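Local coordinates for signal transduction protein TRAP (Staphylococcus aureus, PDB 4AE5) that probably acts as a signal transduction regulator of staphylococcal pathogenesis, promoting, when phosphorylated, RNAIII synthesis and the expression of toxins and biofilm genes, at residues 124-127 and 128-132. Residues are numbered along the deposited sequence; the frame is centred on the assembly and turned at random.
Sequences HAYE and DFKQS
Spaced three and four residues apart, Tyr126, Phe129 and Lys130 leave one flank of the helix, and with CG trans to the backbone N in each (chi1 172°, 160° and 163°) the tyrosine ring meets both of the others. Toward Phe129, Tyr126 offers CD1, which lies at the edge of the phenyl ring and near its plane, 4.0 Å from Phe129 CD2. On the other side of the tyrosine, the Lys130 chain kinks about its CG-CD bond and lays its methylenes obliquely against the ring, Lys130 CE coming within 3.7 Å of Tyr126 CE2. That bend also carries the ammonium to Glu159 of the last barrel strand, with which Lys130 NZ forms a salt bridge; Tyr126 OH is hydrogen-bonded to the same carboxylate, and Lys130 NZ also bonds Tyr161 OH. Glu127 OE2 stays 4.6 Å from Lys130 NZ, and the hydroxyl of Tyr161 links the two; Glu127 OE1 forms a salt bridge with Arg123.

Underneath, the backbone keeps the i to i+4 ladder, with Lys130 N 2.8 Å from Tyr126 O. The ladder slackens at the last turn, where Glu127 O receives two weak bonds, one from Gln131 N at 3.4 Å and one from Gln131 NE2 at 3.3 Å. Phe129 O is gripped twice by Ser132, through its backbone N and, at 2.6 Å, through OG in the carbonyl plane on a lone pair. As the N-cap of helix 133-136, Ser132 OG also bonds the backbone N of Phe135, a residue whose ring meets that of Phe129 edge-to-face. The buried Tyr126 and Phe129, with exposed His124 and Asp128 elsewhere on the helix, make 123-131 an amphipathic alpha-helix, its aromatic flank packed on strands 67-73 and 114-120 of the antiparallel barrel.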
loop_
_atom_site.group_PDB
_atom_site.type_symbol
_atom_site.label_atom_id
_atom_site.label_comp_id
_atom_site.label_asym_id
_atom_site.label_seq_id
_atom_site.Cartn_x
_atom_site.Cartn_y
_atom_site.Cartn_z
ATOM N N HIS A 124 9.338 -1.932 13.467
ATOM C CA HIS A 124 10.025 -0.838 14.127
ATOM C C HIS A 124 10.599 0.172 13.128
ATOM O O HIS A 124 10.605 1.373 13.398
ATOM C CB HIS A 124 11.128 -1.308 15.066
ATOM C CG HIS A 124 10.626 -1.901 16.366
ATOM N ND1 HIS A 124 9.361 -1.737 16.812
ATOM C CD2 HIS A 124 11.306 -2.598 17.366
ATOM C CE1 HIS A 124 9.220 -2.334 18.022
ATOM N NE2 HIS A 124 10.416 -2.858 18.359
ATOM N N ALA A 125 11.176 -0.331 12.036
ATOM C CA ALA A 125 11.815 0.527 11.043
ATOM C C ALA A 125 10.796 1.500 10.447
ATOM O O ALA A 125 11.114 2.655 10.184
ATOM C CB ALA A 125 12.437 -0.313 9.930
ATOM N N TYR A 126 9.605 0.997 10.196
ATOM C CA TYR A 126 8.528 1.848 9.623
ATOM C C TYR A 126 8.130 2.900 10.704
ATOM O O TYR A 126 7.975 4.063 10.407
ATOM C CB TYR A 126 7.333 1.022 9.160
ATOM C CG TYR A 126 6.182 1.959 8.774
ATOM C CD1 TYR A 126 6.286 2.762 7.623
ATOM C CD2 TYR A 126 5.092 2.141 9.645
ATOM C CE1 TYR A 126 5.242 3.628 7.274
ATOM C CE2 TYR A 126 4.062 3.036 9.344
ATOM C CZ TYR A 126 4.143 3.766 8.161
ATOM O OH TYR A 126 3.142 4.637 7.880
ATOM N N GLU A 127 7.954 2.489 11.949
ATOM C CA GLU A 127 7.532 3.425 12.996
ATOM C C GLU A 127 8.573 4.489 13.307
ATOM O O GLU A 127 8.219 5.612 13.571
ATOM C CB GLU A 127 7.122 2.658 14.273
ATOM C CG GLU A 127 5.882 1.832 14.029
ATOM C CD GLU A 127 5.226 1.275 15.251
ATOM O OE1 GLU A 127 5.914 0.960 16.229
ATOM O OE2 GLU A 127 3.971 1.161 15.201
ATOM N N ASP A 128 9.852 4.143 13.173
ATOM C CA ASP A 128 10.916 5.164 13.212
ATOM C C ASP A 128 10.833 6.179 12.041
ATOM O O ASP A 128 10.969 7.375 12.220
ATOM C CB ASP A 128 12.267 4.477 13.279
ATOM C CG ASP A 128 12.453 3.775 14.620
ATOM O OD1 ASP A 128 11.650 4.109 15.510
ATOM O OD2 ASP A 128 13.216 2.825 14.756
ATOM N N PHE A 129 10.546 5.670 10.858
ATOM C CA PHE A 129 10.438 6.530 9.689
ATOM C C PHE A 129 9.204 7.446 9.857
ATOM O O PHE A 129 9.196 8.694 9.560
ATOM C CB PHE A 129 10.347 5.635 8.423
ATOM C CG PHE A 129 9.758 6.337 7.201
ATOM C CD1 PHE A 129 10.403 7.424 6.675
ATOM C CD2 PHE A 129 8.588 5.858 6.567
ATOM C CE1 PHE A 129 9.931 8.093 5.572
ATOM C CE2 PHE A 129 8.109 6.517 5.414
ATOM C CZ PHE A 129 8.790 7.618 4.934
ATOM N N LYS A 130 8.156 6.861 10.384
ATOM C CA LYS A 130 6.928 7.605 10.550
ATOM C C LYS A 130 7.087 8.850 11.455
ATOM O O LYS A 130 6.344 9.863 11.370
ATOM C CB LYS A 130 5.847 6.626 11.074
ATOM C CG LYS A 130 4.642 7.322 11.668
ATOM C CD LYS A 130 3.411 6.425 11.628
ATOM C CE LYS A 130 3.524 5.132 12.354
ATOM N NZ LYS A 130 2.150 4.827 13.018
ATOM N N GLN A 131 8.018 8.783 12.379
ATOM C CA GLN A 131 8.305 9.967 13.168
ATOM C C GLN A 131 9.155 11.024 12.514
ATOM O O GLN A 131 9.246 12.146 13.038
ATOM C CB GLN A 131 8.977 9.555 14.480
ATOM C CG GLN A 131 8.276 8.426 15.179
ATOM C CD GLN A 131 9.065 7.987 16.363
ATOM O OE1 GLN A 131 9.127 8.730 17.322
ATOM N NE2 GLN A 131 9.666 6.783 16.322
ATOM N N SER A 132 9.851 10.718 11.437
ATOM C CA SER A 132 10.769 11.683 10.862
ATOM C C SER A 132 9.943 12.830 10.236
ATOM O O SER A 132 8.756 12.635 9.850
ATOM C CB SER A 132 11.587 11.043 9.714
ATOM O OG SER A 132 10.711 10.608 8.639
#